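PDB 4NES: UDP-N-acetylglucosamine 2-epimerase from Methanocaldococcus jannaschii, which probably catalyses the reversible epimerization at C-2 of UDP-N-acetylglucosamine, giving UDP-N-acetylmannosamine, the activated donor of ManNAc residues. Local coordinates for residues I6-E12 with Q93-V99; D200-L206 with K234-S239. All blocks are in the same frame, centred on the assembly; numbering follows the deposited sequence.

Contact 1 (I6-E12 with Q93-V99); sequences ILGTRPE and QGDTNTV. With UDP (uridine-5'-diphosphate), chain C; UD1 (uridine-diphosphate-N-acetylglucosamine), chain B.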
# COMPACT_ATOMS: atom_id res chain seq x y z
N ILE A 6 13.12 -1.68 -11.20
CA ILE A 6 11.96 -1.02 -11.77
C ILE A 6 12.06 0.47 -11.49
O ILE A 6 12.20 0.87 -10.33
CB ILE A 6 10.66 -1.57 -11.17
CG1 ILE A 6 10.60 -3.08 -11.38
CG2 ILE A 6 9.44 -0.86 -11.77
CD1 ILE A 6 9.35 -3.73 -10.82
N LEU A 7 12.02 1.29 -12.54
CA LEU A 7 12.11 2.74 -12.39
C LEU A 7 11.17 3.44 -13.36
O LEU A 7 10.69 2.85 -14.33
CB LEU A 7 13.56 3.21 -12.61
CG LEU A 7 14.22 2.94 -13.98
CD1 LEU A 7 13.80 3.95 -15.04
CD2 LEU A 7 15.74 2.93 -13.85
N GLY A 8 10.92 4.72 -13.10
CA GLY A 8 10.06 5.48 -13.98
C GLY A 8 10.45 6.92 -14.28
O GLY A 8 10.05 7.44 -15.31
N THR A 9 11.19 7.56 -13.38
CA THR A 9 11.30 9.03 -13.38
C THR A 9 12.74 9.52 -13.26
O THR A 9 13.62 8.79 -12.82
CB THR A 9 10.50 9.67 -12.21
OG1 THR A 9 11.11 9.31 -10.96
CG2 THR A 9 9.04 9.25 -12.25
N ARG A 10 12.94 10.79 -13.64
CA ARG A 10 14.24 11.46 -13.51
C ARG A 10 15.03 11.17 -12.22
O ARG A 10 16.16 10.69 -12.29
CB ARG A 10 14.08 12.97 -13.73
CG ARG A 10 15.32 13.76 -13.33
CD ARG A 10 15.19 15.23 -13.73
NE ARG A 10 14.26 15.98 -12.88
CZ ARG A 10 13.90 17.24 -13.09
NH1 ARG A 10 14.36 17.89 -14.15
NH2 ARG A 10 13.07 17.84 -12.24
N PRO A 11 14.46 11.47 -11.03
CA PRO A 11 15.26 11.26 -9.81
C PRO A 11 15.63 9.80 -9.56
O PRO A 11 16.70 9.54 -9.00
CB PRO A 11 14.35 11.77 -8.69
CG PRO A 11 12.95 11.67 -9.27
CD PRO A 11 13.12 12.01 -10.71
N GLU A 12 14.76 8.87 -9.95
CA GLU A 12 15.06 7.44 -9.79
C GLU A 12 16.24 7.04 -10.64
O GLU A 12 17.09 6.25 -10.20
CB GLU A 12 13.86 6.59 -10.20
CG GLU A 12 12.61 6.75 -9.33
CD GLU A 12 11.42 6.09 -9.97
OE1 GLU A 12 10.51 6.80 -10.44
OE2 GLU A 12 11.40 4.84 -10.02
N GLN A 93 13.44 2.52 -6.08
CA GLN A 93 14.10 3.64 -5.41
C GLN A 93 13.15 4.77 -5.18
O GLN A 93 12.61 5.34 -6.12
CB GLN A 93 15.27 4.16 -6.26
CG GLN A 93 16.17 5.22 -5.56
CD GLN A 93 15.54 6.60 -5.46
OE1 GLN A 93 15.04 7.15 -6.44
NE2 GLN A 93 15.56 7.16 -4.26
N GLY A 94 12.97 5.14 -3.92
CA GLY A 94 12.28 6.37 -3.59
C GLY A 94 10.78 6.26 -3.34
O GLY A 94 10.31 5.41 -2.58
N ASP A 95 10.03 7.15 -3.98
CA ASP A 95 8.66 7.38 -3.54
C ASP A 95 7.67 7.78 -4.64
O ASP A 95 6.62 8.38 -4.36
CB ASP A 95 8.67 8.43 -2.43
CG ASP A 95 9.35 9.70 -2.84
OD1 ASP A 95 9.48 9.95 -4.06
OD2 ASP A 95 9.78 10.47 -1.96
N THR A 96 7.96 7.44 -5.88
CA THR A 96 7.06 7.76 -6.99
C THR A 96 5.99 6.69 -7.12
O THR A 96 6.06 5.64 -6.48
CB THR A 96 7.84 7.87 -8.31
OG1 THR A 96 8.35 6.58 -8.64
CG2 THR A 96 9.00 8.85 -8.17
N ASN A 97 4.99 6.94 -7.96
CA ASN A 97 3.97 5.92 -8.21
C ASN A 97 4.58 4.64 -8.79
O ASN A 97 4.10 3.54 -8.52
CB ASN A 97 2.86 6.44 -9.12
CG ASN A 97 1.92 7.38 -8.41
OD1 ASN A 97 1.98 7.54 -7.18
ND2 ASN A 97 1.04 8.02 -9.17
N THR A 98 5.65 4.78 -9.58
CA THR A 98 6.36 3.63 -10.11
C THR A 98 6.88 2.73 -8.99
O THR A 98 6.78 1.50 -9.07
CB THR A 98 7.51 4.07 -11.00
OG1 THR A 98 6.97 4.61 -12.22
CG2 THR A 98 8.42 2.90 -11.32
N VAL A 99 7.42 3.34 -7.93
CA VAL A 99 7.96 2.60 -6.80
C VAL A 99 6.87 1.78 -6.11
O VAL A 99 7.03 0.58 -5.86
CB VAL A 99 8.59 3.56 -5.77
CG1 VAL A 99 8.96 2.83 -4.49
CG2 VAL A 99 9.79 4.25 -6.39
N1 UDP C . 17.91 17.56 -11.90
C2 UDP C . 18.49 17.57 -13.13
N3 UDP C . 18.19 18.54 -14.01
C4 UDP C . 17.31 19.53 -13.72
C5 UDP C . 16.69 19.56 -12.47
C6 UDP C . 17.01 18.54 -11.57
O2 UDP C . 19.29 16.68 -13.44
O4 UDP C . 17.03 20.51 -14.67
C1' UDP C . 18.16 16.50 -10.92
C2' UDP C . 18.71 16.87 -9.64
O2' UDP C . 20.10 17.07 -9.74
C3' UDP C . 18.31 15.76 -8.77
C4' UDP C . 17.07 15.27 -9.36
O4' UDP C . 16.89 15.96 -10.57
O3' UDP C . 19.24 14.71 -8.71
C5' UDP C . 15.86 15.53 -8.53
O5' UDP C . 14.68 15.16 -9.19
PA UDP C . 13.30 15.91 -8.97
O1A UDP C . 12.58 15.95 -10.30
O2A UDP C . 13.58 17.29 -8.42
O3A UDP C . 12.42 15.04 -8.00
PB UDP C . 12.43 14.76 -6.46
O1B UDP C . 13.86 14.60 -5.97
O2B UDP C . 11.71 15.88 -5.75
O3B UDP C . 11.65 13.48 -6.37
C1' UD1 B . 6.72 12.61 -10.35
C2' UD1 B . 6.67 12.05 -8.96
C3' UD1 B . 7.38 12.89 -8.01
C4' UD1 B . 8.76 13.18 -8.42
C5' UD1 B . 8.80 13.67 -9.85
C6' UD1 B . 10.18 13.79 -10.37
C7' UD1 B . 4.52 10.72 -8.48
C8' UD1 B . 3.10 10.78 -8.00
N2' UD1 B . 5.25 11.97 -8.51
O1' UD1 B . 6.09 13.84 -10.36
O3' UD1 B . 7.39 12.26 -6.72
O4' UD1 B . 9.35 14.15 -7.57
O5' UD1 B . 8.12 12.77 -10.72
O6' UD1 B . 10.37 14.79 -11.30
O7' UD1 B . 5.03 9.66 -8.84
N1 UD1 B . 5.26 15.48 -17.82
C2 UD1 B . 5.80 15.66 -19.03
N3 UD1 B . 6.79 14.88 -19.45
C4 UD1 B . 7.26 13.88 -18.69
C5 UD1 B . 6.72 13.66 -17.43
C6 UD1 B . 5.70 14.49 -17.00
O2 UD1 B . 5.40 16.55 -19.75
O4 UD1 B . 8.27 13.08 -19.15
C1B UD1 B . 4.18 16.35 -17.32
C2B UD1 B . 2.82 15.94 -17.74
O2' UD1 B . 2.03 17.09 -17.95
C3B UD1 B . 2.33 15.21 -16.59
C4B UD1 B . 2.91 15.98 -15.46
O4B UD1 B . 4.18 16.41 -15.89
O3B UD1 B . 0.93 15.10 -16.52
C5B UD1 B . 3.06 15.16 -14.23
O5B UD1 B . 3.74 13.94 -14.39
PA UD1 B . 3.75 12.89 -13.26
O1A UD1 B . 2.33 12.47 -12.98
O2A UD1 B . 4.60 11.74 -13.68
O3A UD1 B . 4.26 13.56 -11.94
PB UD1 B . 5.55 14.48 -11.69
O1B UD1 B . 5.06 15.85 -11.36
O2B UD1 B . 6.53 14.36 -12.83
O HOH W 1 12.72 2.98 -8.69

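Contact 2 (D200-L206 with K234-S239); sequences DYFLLTL and KAIIFS. With UDP (uridine-5'-diphosphate), chain C.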
# COMPACT_ATOMS: atom_id res chain seq x y z
N ASP A 200 26.70 35.86 -9.90
CA ASP A 200 25.83 35.70 -8.74
C ASP A 200 24.39 35.38 -9.15
O ASP A 200 23.73 36.19 -9.80
CB ASP A 200 25.84 36.98 -7.89
CG ASP A 200 26.91 36.97 -6.82
OD1 ASP A 200 27.86 36.16 -6.92
OD2 ASP A 200 26.81 37.78 -5.88
N TYR A 201 23.90 34.21 -8.77
CA TYR A 201 22.51 33.86 -9.05
C TYR A 201 21.94 32.93 -8.00
O TYR A 201 22.68 32.29 -7.26
CB TYR A 201 22.38 33.21 -10.43
CG TYR A 201 23.12 31.89 -10.56
CD1 TYR A 201 24.44 31.86 -10.98
CD2 TYR A 201 22.50 30.68 -10.27
CE1 TYR A 201 25.13 30.66 -11.11
CE2 TYR A 201 23.18 29.48 -10.38
CZ TYR A 201 24.50 29.47 -10.81
OH TYR A 201 25.21 28.30 -10.94
N PHE A 202 20.61 32.89 -7.91
CA PHE A 202 19.93 31.87 -7.12
C PHE A 202 19.37 30.86 -8.11
O PHE A 202 18.90 31.23 -9.18
CB PHE A 202 18.77 32.45 -6.32
CG PHE A 202 19.17 33.44 -5.25
CD1 PHE A 202 20.49 33.63 -4.88
CD2 PHE A 202 18.19 34.18 -4.59
CE1 PHE A 202 20.84 34.54 -3.90
CE2 PHE A 202 18.53 35.09 -3.60
CZ PHE A 202 19.85 35.28 -3.25
N LEU A 203 19.43 29.58 -7.75
CA LEU A 203 18.88 28.52 -8.58
C LEU A 203 17.54 28.05 -8.02
O LEU A 203 17.44 27.76 -6.82
CB LEU A 203 19.86 27.34 -8.62
CG LEU A 203 19.49 26.14 -9.50
CD1 LEU A 203 19.44 26.50 -10.98
CD2 LEU A 203 20.47 25.02 -9.25
N LEU A 204 16.52 27.98 -8.87
CA LEU A 204 15.18 27.60 -8.44
C LEU A 204 14.65 26.38 -9.18
O LEU A 204 14.75 26.31 -10.41
CB LEU A 204 14.23 28.78 -8.66
CG LEU A 204 12.73 28.56 -8.44
CD1 LEU A 204 12.40 28.31 -6.98
CD2 LEU A 204 11.95 29.78 -8.97
N THR A 205 14.09 25.42 -8.44
CA THR A 205 13.22 24.40 -9.04
C THR A 205 11.97 24.27 -8.18
O THR A 205 12.04 24.45 -6.97
CB THR A 205 13.89 23.00 -9.20
OG1 THR A 205 13.97 22.33 -7.93
CG2 THR A 205 15.27 23.09 -9.87
N LEU A 206 10.84 23.97 -8.80
CA LEU A 206 9.58 23.87 -8.08
C LEU A 206 8.66 22.93 -8.83
O LEU A 206 8.33 23.19 -9.98
CB LEU A 206 8.91 25.26 -8.01
CG LEU A 206 7.72 25.36 -7.06
CD1 LEU A 206 8.21 25.50 -5.63
CD2 LEU A 206 6.82 26.53 -7.43
N LYS A 234 18.90 40.15 -7.15
CA LYS A 234 19.51 38.89 -7.54
C LYS A 234 18.85 38.28 -8.76
O LYS A 234 17.63 38.30 -8.89
CB LYS A 234 19.43 37.90 -6.38
CG LYS A 234 20.74 37.21 -6.09
CD LYS A 234 21.83 38.22 -5.75
CE LYS A 234 22.12 38.29 -4.27
NZ LYS A 234 23.54 38.66 -4.02
N ALA A 235 19.67 37.74 -9.66
CA ALA A 235 19.14 37.01 -10.81
C ALA A 235 18.75 35.61 -10.37
O ALA A 235 19.40 35.01 -9.50
CB ALA A 235 20.16 36.95 -11.92
N ILE A 236 17.69 35.08 -10.97
CA ILE A 236 17.22 33.73 -10.68
C ILE A 236 17.32 32.89 -11.94
O ILE A 236 16.92 33.35 -13.02
CB ILE A 236 15.73 33.75 -10.27
CG1 ILE A 236 15.47 34.80 -9.18
CG2 ILE A 236 15.27 32.38 -9.84
CD1 ILE A 236 16.12 34.50 -7.85
N ILE A 237 17.86 31.69 -11.82
CA ILE A 237 17.80 30.71 -12.90
C ILE A 237 16.79 29.64 -12.48
O ILE A 237 16.94 29.00 -11.44
CB ILE A 237 19.17 30.06 -13.16
CG1 ILE A 237 20.18 31.13 -13.60
CG2 ILE A 237 19.06 28.98 -14.24
CD1 ILE A 237 21.59 30.61 -13.82
N PHE A 238 15.75 29.47 -13.29
CA PHE A 238 14.63 28.59 -12.96
C PHE A 238 14.57 27.46 -13.97
O PHE A 238 14.21 27.67 -15.13
CB PHE A 238 13.34 29.44 -13.00
CG PHE A 238 12.06 28.70 -12.62
CD1 PHE A 238 12.08 27.49 -11.96
CD2 PHE A 238 10.83 29.28 -12.93
CE1 PHE A 238 10.89 26.85 -11.62
CE2 PHE A 238 9.64 28.64 -12.59
CZ PHE A 238 9.67 27.43 -11.94
N SER A 239 14.96 26.26 -13.55
CA SER A 239 14.76 25.06 -14.37
C SER A 239 13.34 24.58 -14.12
O SER A 239 13.00 24.18 -13.00
CB SER A 239 15.75 23.96 -13.99
OG SER A 239 15.40 22.74 -14.64
N1 UDP C . 17.91 17.56 -11.90
C2 UDP C . 18.49 17.57 -13.13
N3 UDP C . 18.19 18.54 -14.01
C4 UDP C . 17.31 19.53 -13.72
C5 UDP C . 16.69 19.56 -12.47
C6 UDP C . 17.01 18.54 -11.57
O2 UDP C . 19.29 16.68 -13.44
O4 UDP C . 17.03 20.51 -14.67
C1' UDP C . 18.16 16.50 -10.92
C2' UDP C . 18.71 16.87 -9.64
O2' UDP C . 20.10 17.07 -9.74
C3' UDP C . 18.31 15.76 -8.77
C4' UDP C . 17.07 15.27 -9.36
O4' UDP C . 16.89 15.96 -10.57
O3' UDP C . 19.24 14.71 -8.71
C5' UDP C . 15.86 15.53 -8.53
O5' UDP C . 14.68 15.16 -9.19
PA UDP C . 13.30 15.91 -8.97
O1A UDP C . 12.58 15.95 -10.30
O2A UDP C . 13.58 17.29 -8.42
O3A UDP C . 12.42 15.04 -8.00
PB UDP C . 12.43 14.76 -6.46
O1B UDP C . 13.86 14.60 -5.97
O2B UDP C . 11.71 15.88 -5.75
O3B UDP C . 11.65 13.48 -6.37
O HOH W 2 22.58 38.55 -9.67
O HOH W 3 11.04 23.09 -11.58

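Contact 1 (I6-E12 with Q93-V99)
In a GT-B fold, each Rossmann-like domain binds ligands at the C-terminal edge of its parallel sheet, as the N-terminal domain does here: the turns leaving neighbouring strands 3-7 and 89-93 meet, each running into a helix. Polar contacts centre on the buried carboxylate of E12. Its OE1 accepts from T96 OG1 (2.8 Å) across the interface and from OG1 of T9 (2.6 Å), the residue before its own helix, while E12 OE2 takes a weak bond from G8 N at 3.1 Å. A water extends the network, accepting from Q93 N (2.7 Å) and lying 2.6 Å from E12 OE2 and 2.7 Å from I6 O. T96 is also the N-cap of helix 97-108, its OG1 accepting weakly from V99 N. The methyl CG2 of T98 packs against the backbone at L7 C (3.5 Å) and against I6 CG2 (3.9 Å); a CB on G8 would clash with T98 OG1, which bonds Q37 and T35. Both helix starts bind ligand. R10 holds the UDP α-phosphate through O1A, from NE at 3.1 Å and NH2 at 2.8 Å, and the backbone N of N97 donates to the N-acetyl oxygen O7' of UDP-GlcNAc at 2.9 Å.

Contact 2 (D200-L206 with K234-S239)
Parallel strands satisfy their backbones by staggered bonding, one residue bonding to two neighbours of its partner, as strands 201-205 and 235-239 illustrate. F202 N donates to A235 O (2.9 Å) and F202 O accepts from I237 N (2.9 Å); L204 N donates to I237 O (2.8 Å) and L204 O accepts from S239 N (3.1 Å). Y201, L203 and T205 turn their backbone bonds to strand 283-286 and E282 just before it. Where direct pairing stops, one water donates to D200 O (2.6 Å) and accepts from A235 N (3.0 Å); another accepts from L206 N (2.9 Å) and donates to S239 O (2.7 Å). K234 NZ pairs with E282, with a long salt bridge to D200 OD2 (3.9 Å), and K234 CG lies over the F202 ring. On the face of F202, L204, I236 and F238, L204 CD2 covers the F238 ring; on that of Y201, L203 and I237, I237 CD1 sits over Y201, whose OH bonds to L277 O. S239 OG donates to uracil O4 of UDP at 2.8 Å. Joined through helix 215-232, the strands form the β-α-β unit typical of GT-B C-terminal domains, with nucleotide at their C-terminal ends.

In the fold
Division of ligand binding between two domains is the general principle of the GT-B fold, and UDP makes it visible here. Contact 1 belongs to the seven-stranded sheet and contact 2 to the six-stranded one; their centres lie 26 Å apart and their nearest atoms about 5 Å apart, without touching. The nucleotide spans that separation, its α-phosphate bonded by R10 of contact 1 and its uracil by S239 of contact 2. H207, the active-site residue inferred by similarity, lies between them, its side chain about 6 Å from that of P11 and about 5 Å from that of T205. The side chain of T205 is about 9 Å from the bound UD1 (UDP-GlcNAc), which by contrast touches contact 1.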